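Long-range contact in gamma-glutamyltranspeptidase (Streptomyces lincolnensis, PDB 6J3A), which probably transfers or hydrolyses gamma-glutamyl groups, as a gamma-glutamyltranspeptidase homologue of the N-terminal nucleophile hydrolase clan: residues Asp38-Val49 and Val130-Ala138. Residues are numbered along the deposited sequence; the frame is centred on the assembly and turned at random.
Sequences DAAVAGAFVLHV and VLKYAVGYA
Val49 holds CG1 anti to its backbone N (chi1 -179°) and CG2 anti to its carbonyl carbon, and this torsion spreads the two methyls over successive parts of the facing helix: CG1 reaches Tyr137 CB at 3.9 Å, while CG2 rests against Ala134 and the methyl of Ala138. One turn earlier, Val46 has nearly the same torsion (169°), which aims its CG2 between Tyr133 and Ala134; Val46 CG2 lies 3.6 Å from Tyr133 CB. Ala134, with only a methyl to place, allows close approach: its CA lies 4.3 Å from Val46 CA, the shortest such distance in the register, and its CB sits 3.8 Å from Phe45 CB and also meets the Phe45 carbonyl. The Phe45 ring extends past it toward Leu131, and Trp192 of helix 186-200 meets that ring edge-to-face.

At the other end, Ala42 and Val130 face each other, and Val130 CG2 packs on the Asp38 backbone. No direct hydrogen bond joins the helices, but one water does. It donates to Ala42 O at 2.9 Å and to Val130 O at 2.8 Å, and accepts a longer bond from Ala134 N (3.3 Å). That last bond matters because the 130-138 helix is kinked here: the N atoms of Tyr133 and Ala134 lack bonds to the preceding turn, and the water serves the second of them.

Asp38 turns its carboxylate to Thr124 and the Lys125 backbone, whereas Tyr137 OH hydrogen-bonds Arg617 of the second subunit, so this helix also takes part in the subunit interface. A 7.6 Å axis separation and a -16° crossing between helices running the same way describe close, nearly parallel packing in which alanines and valines carry much of the contact, here joining helices 36-50 and 127-140 within the helical layer beside the beta-strands of an N-terminal nucleophile hydrolase fold.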
loop_
_atom_site.group_PDB
_atom_site.type_symbol
_atom_site.label_atom_id
_atom_site.label_comp_id
_atom_site.label_asym_id
_atom_site.label_seq_id
_atom_site.Cartn_x
_atom_site.Cartn_y
_atom_site.Cartn_z
ATOM N N ASP A 38 7.641 -15.928 -12.740
ATOM C CA ASP A 38 8.542 -14.857 -13.180
ATOM C C ASP A 38 8.607 -13.765 -12.113
ATOM O O ASP A 38 9.687 -13.308 -11.718
ATOM C CB ASP A 38 8.037 -14.202 -14.453
ATOM C CG ASP A 38 8.025 -15.132 -15.628
ATOM O OD1 ASP A 38 9.069 -15.733 -15.927
ATOM O OD2 ASP A 38 6.967 -15.253 -16.288
ATOM N N ALA A 39 7.431 -13.354 -11.658
ATOM C CA ALA A 39 7.310 -12.264 -10.705
ATOM C C ALA A 39 8.039 -12.570 -9.413
ATOM O O ALA A 39 8.822 -11.760 -8.928
ATOM C CB ALA A 39 5.846 -11.986 -10.416
ATOM N N ALA A 40 7.776 -13.749 -8.870
ATOM C CA ALA A 40 8.335 -14.138 -7.584
ATOM C C ALA A 40 9.862 -14.256 -7.619
ATOM O O ALA A 40 10.535 -13.909 -6.642
ATOM C CB ALA A 40 7.719 -15.439 -7.129
ATOM N N VAL A 41 10.396 -14.748 -8.737
ATOM C CA VAL A 41 11.841 -14.804 -8.934
ATOM C C VAL A 41 12.422 -13.392 -8.838
ATOM O O VAL A 41 13.323 -13.146 -8.032
ATOM C CB VAL A 41 12.229 -15.476 -10.271
ATOM C CG1 VAL A 41 13.731 -15.360 -10.529
ATOM C CG2 VAL A 41 11.854 -16.952 -10.247
ATOM N N ALA A 42 11.881 -12.469 -9.627
ATOM C CA ALA A 42 12.325 -11.068 -9.591
ATOM C C ALA A 42 12.288 -10.471 -8.195
ATOM O O ALA A 42 13.278 -9.910 -7.721
ATOM C CB ALA A 42 11.479 -10.229 -10.514
ATOM N N GLY A 43 11.137 -10.603 -7.548
ATOM C CA GLY A 43 10.956 -10.122 -6.182
ATOM C C GLY A 43 11.958 -10.699 -5.197
ATOM O O GLY A 43 12.428 -10.000 -4.308
ATOM N N ALA A 44 12.291 -11.976 -5.368
ATOM C CA ALA A 44 13.185 -12.686 -4.448
ATOM C C ALA A 44 14.595 -12.136 -4.474
ATOM O O ALA A 44 15.227 -12.001 -3.434
ATOM C CB ALA A 44 13.212 -14.165 -4.778
ATOM N N PHE A 45 15.082 -11.832 -5.669
ATOM C CA PHE A 45 16.403 -11.241 -5.833
ATOM C C PHE A 45 16.423 -9.772 -5.396
ATOM O O PHE A 45 17.444 -9.272 -4.940
ATOM C CB PHE A 45 16.907 -11.429 -7.268
ATOM C CG PHE A 45 17.398 -12.825 -7.549
ATOM C CD1 PHE A 45 16.503 -13.853 -7.784
ATOM C CD2 PHE A 45 18.763 -13.117 -7.548
ATOM C CE1 PHE A 45 16.952 -15.147 -8.028
ATOM C CE2 PHE A 45 19.219 -14.406 -7.801
ATOM C CZ PHE A 45 18.312 -15.427 -8.038
ATOM N N VAL A 46 15.305 -9.079 -5.534
ATOM C CA VAL A 46 15.176 -7.754 -4.939
ATOM C C VAL A 46 15.265 -7.865 -3.408
ATOM O O VAL A 46 15.980 -7.089 -2.775
ATOM C CB VAL A 46 13.891 -7.039 -5.417
ATOM C CG1 VAL A 46 13.607 -5.786 -4.596
ATOM C CG2 VAL A 46 14.025 -6.677 -6.893
ATOM N N LEU A 47 14.579 -8.845 -2.828
ATOM C CA LEU A 47 14.640 -9.066 -1.376
ATOM C C LEU A 47 16.050 -9.273 -0.831
ATOM O O LEU A 47 16.354 -8.816 0.279
ATOM C CB LEU A 47 13.770 -10.253 -0.965
ATOM C CG LEU A 47 12.263 -10.022 -0.954
ATOM C CD1 LEU A 47 11.547 -11.351 -0.796
ATOM C CD2 LEU A 47 11.861 -9.076 0.163
ATOM N N HIS A 48 16.902 -9.960 -1.595
ATOM C CA HIS A 48 18.313 -10.121 -1.202
ATOM C C HIS A 48 18.908 -8.742 -0.940
ATOM O O HIS A 48 19.560 -8.506 0.082
ATOM C CB HIS A 48 19.152 -10.776 -2.303
ATOM C CG HIS A 48 18.721 -12.156 -2.662
ATOM N ND1 HIS A 48 18.934 -12.696 -3.914
ATOM C CD2 HIS A 48 18.090 -13.110 -1.938
ATOM C CE1 HIS A 48 18.440 -13.921 -3.948
ATOM N NE2 HIS A 48 17.924 -14.198 -2.762
ATOM N N VAL A 49 18.642 -7.838 -1.885
ATOM C CA VAL A 49 19.219 -6.494 -1.908
ATOM C C VAL A 49 18.625 -5.575 -0.848
ATOM O O VAL A 49 19.356 -4.787 -0.253
ATOM C CB VAL A 49 19.066 -5.846 -3.304
ATOM C CG1 VAL A 49 19.688 -4.456 -3.340
ATOM C CG2 VAL A 49 19.724 -6.709 -4.372
ATOM N N VAL A 130 14.239 -10.795 -15.533
ATOM C CA VAL A 130 13.644 -11.020 -14.234
ATOM C C VAL A 130 14.567 -10.561 -13.130
ATOM O O VAL A 130 14.093 -10.158 -12.072
ATOM C CB VAL A 130 13.137 -12.476 -14.088
ATOM C CG1 VAL A 130 13.430 -13.079 -12.731
ATOM C CG2 VAL A 130 11.637 -12.511 -14.338
ATOM N N LEU A 131 15.877 -10.594 -13.357
ATOM C CA LEU A 131 16.776 -10.159 -12.296
ATOM C C LEU A 131 17.387 -8.742 -12.460
ATOM O O LEU A 131 18.154 -8.309 -11.602
ATOM C CB LEU A 131 17.765 -11.280 -11.913
ATOM C CG LEU A 131 18.988 -11.707 -12.704
ATOM C CD1 LEU A 131 19.997 -10.579 -12.768
ATOM C CD2 LEU A 131 19.627 -12.897 -12.010
ATOM N N LYS A 132 16.995 -8.000 -13.499
ATOM C CA LYS A 132 17.465 -6.604 -13.689
ATOM C C LYS A 132 17.060 -5.623 -12.566
ATOM O O LYS A 132 17.725 -4.621 -12.340
ATOM C CB LYS A 132 17.006 -6.049 -15.043
ATOM C CG LYS A 132 15.526 -5.697 -15.124
ATOM C CD LYS A 132 15.071 -5.494 -16.562
ATOM C CE LYS A 132 13.619 -5.029 -16.636
ATOM N NZ LYS A 132 12.854 -5.731 -17.700
ATOM N N TYR A 133 15.966 -5.922 -11.882
ATOM C CA TYR A 133 15.464 -5.075 -10.796
ATOM C C TYR A 133 16.439 -5.045 -9.637
ATOM O O TYR A 133 16.842 -3.975 -9.202
ATOM C CB TYR A 133 14.093 -5.564 -10.323
ATOM C CG TYR A 133 13.073 -5.528 -11.430
ATOM C CD1 TYR A 133 12.502 -4.323 -11.832
ATOM C CD2 TYR A 133 12.726 -6.682 -12.124
ATOM C CE1 TYR A 133 11.587 -4.270 -12.873
ATOM C CE2 TYR A 133 11.813 -6.643 -13.165
ATOM C CZ TYR A 133 11.245 -5.434 -13.536
ATOM O OH TYR A 133 10.335 -5.385 -14.569
ATOM N N ALA A 134 16.823 -6.232 -9.168
ATOM C CA ALA A 134 17.824 -6.394 -8.095
ATOM C C ALA A 134 19.193 -5.802 -8.432
ATOM O O ALA A 134 19.803 -5.150 -7.590
ATOM C CB ALA A 134 17.974 -7.864 -7.741
ATOM N N VAL A 135 19.658 -6.045 -9.660
ATOM C CA VAL A 135 20.911 -5.469 -10.173
ATOM C C VAL A 135 20.917 -3.943 -10.061
ATOM O O VAL A 135 21.890 -3.343 -9.606
ATOM C CB VAL A 135 21.145 -5.830 -11.663
ATOM C CG1 VAL A 135 22.364 -5.102 -12.230
ATOM C CG2 VAL A 135 21.342 -7.330 -11.841
ATOM N N GLY A 136 19.838 -3.328 -10.525
ATOM C CA GLY A 136 19.654 -1.876 -10.445
ATOM C C GLY A 136 19.723 -1.331 -9.029
ATOM O O GLY A 136 20.420 -0.353 -8.773
ATOM N N TYR A 137 19.017 -1.970 -8.101
ATOM C CA TYR A 137 19.056 -1.539 -6.701
ATOM C C TYR A 137 20.388 -1.860 -6.032
ATOM O O TYR A 137 20.793 -1.182 -5.089
ATOM C CB TYR A 137 17.904 -2.152 -5.906
ATOM C CG TYR A 137 16.555 -1.604 -6.317
ATOM C CD1 TYR A 137 16.261 -0.243 -6.177
ATOM C CD2 TYR A 137 15.571 -2.433 -6.857
ATOM C CE1 TYR A 137 15.034 0.275 -6.561
ATOM C CE2 TYR A 137 14.339 -1.916 -7.249
ATOM C CZ TYR A 137 14.076 -0.563 -7.090
ATOM O OH TYR A 137 12.862 -0.044 -7.465
ATOM N N ALA A 138 21.067 -2.887 -6.527
ATOM C CA ALA A 138 22.366 -3.253 -6.006
ATOM C C ALA A 138 23.418 -2.227 -6.397
ATOM O O ALA A 138 24.135 -1.726 -5.534
ATOM C CB ALA A 138 22.757 -4.631 -6.498
HETATM O O HOH W 1 15.067 -8.907 -9.750
#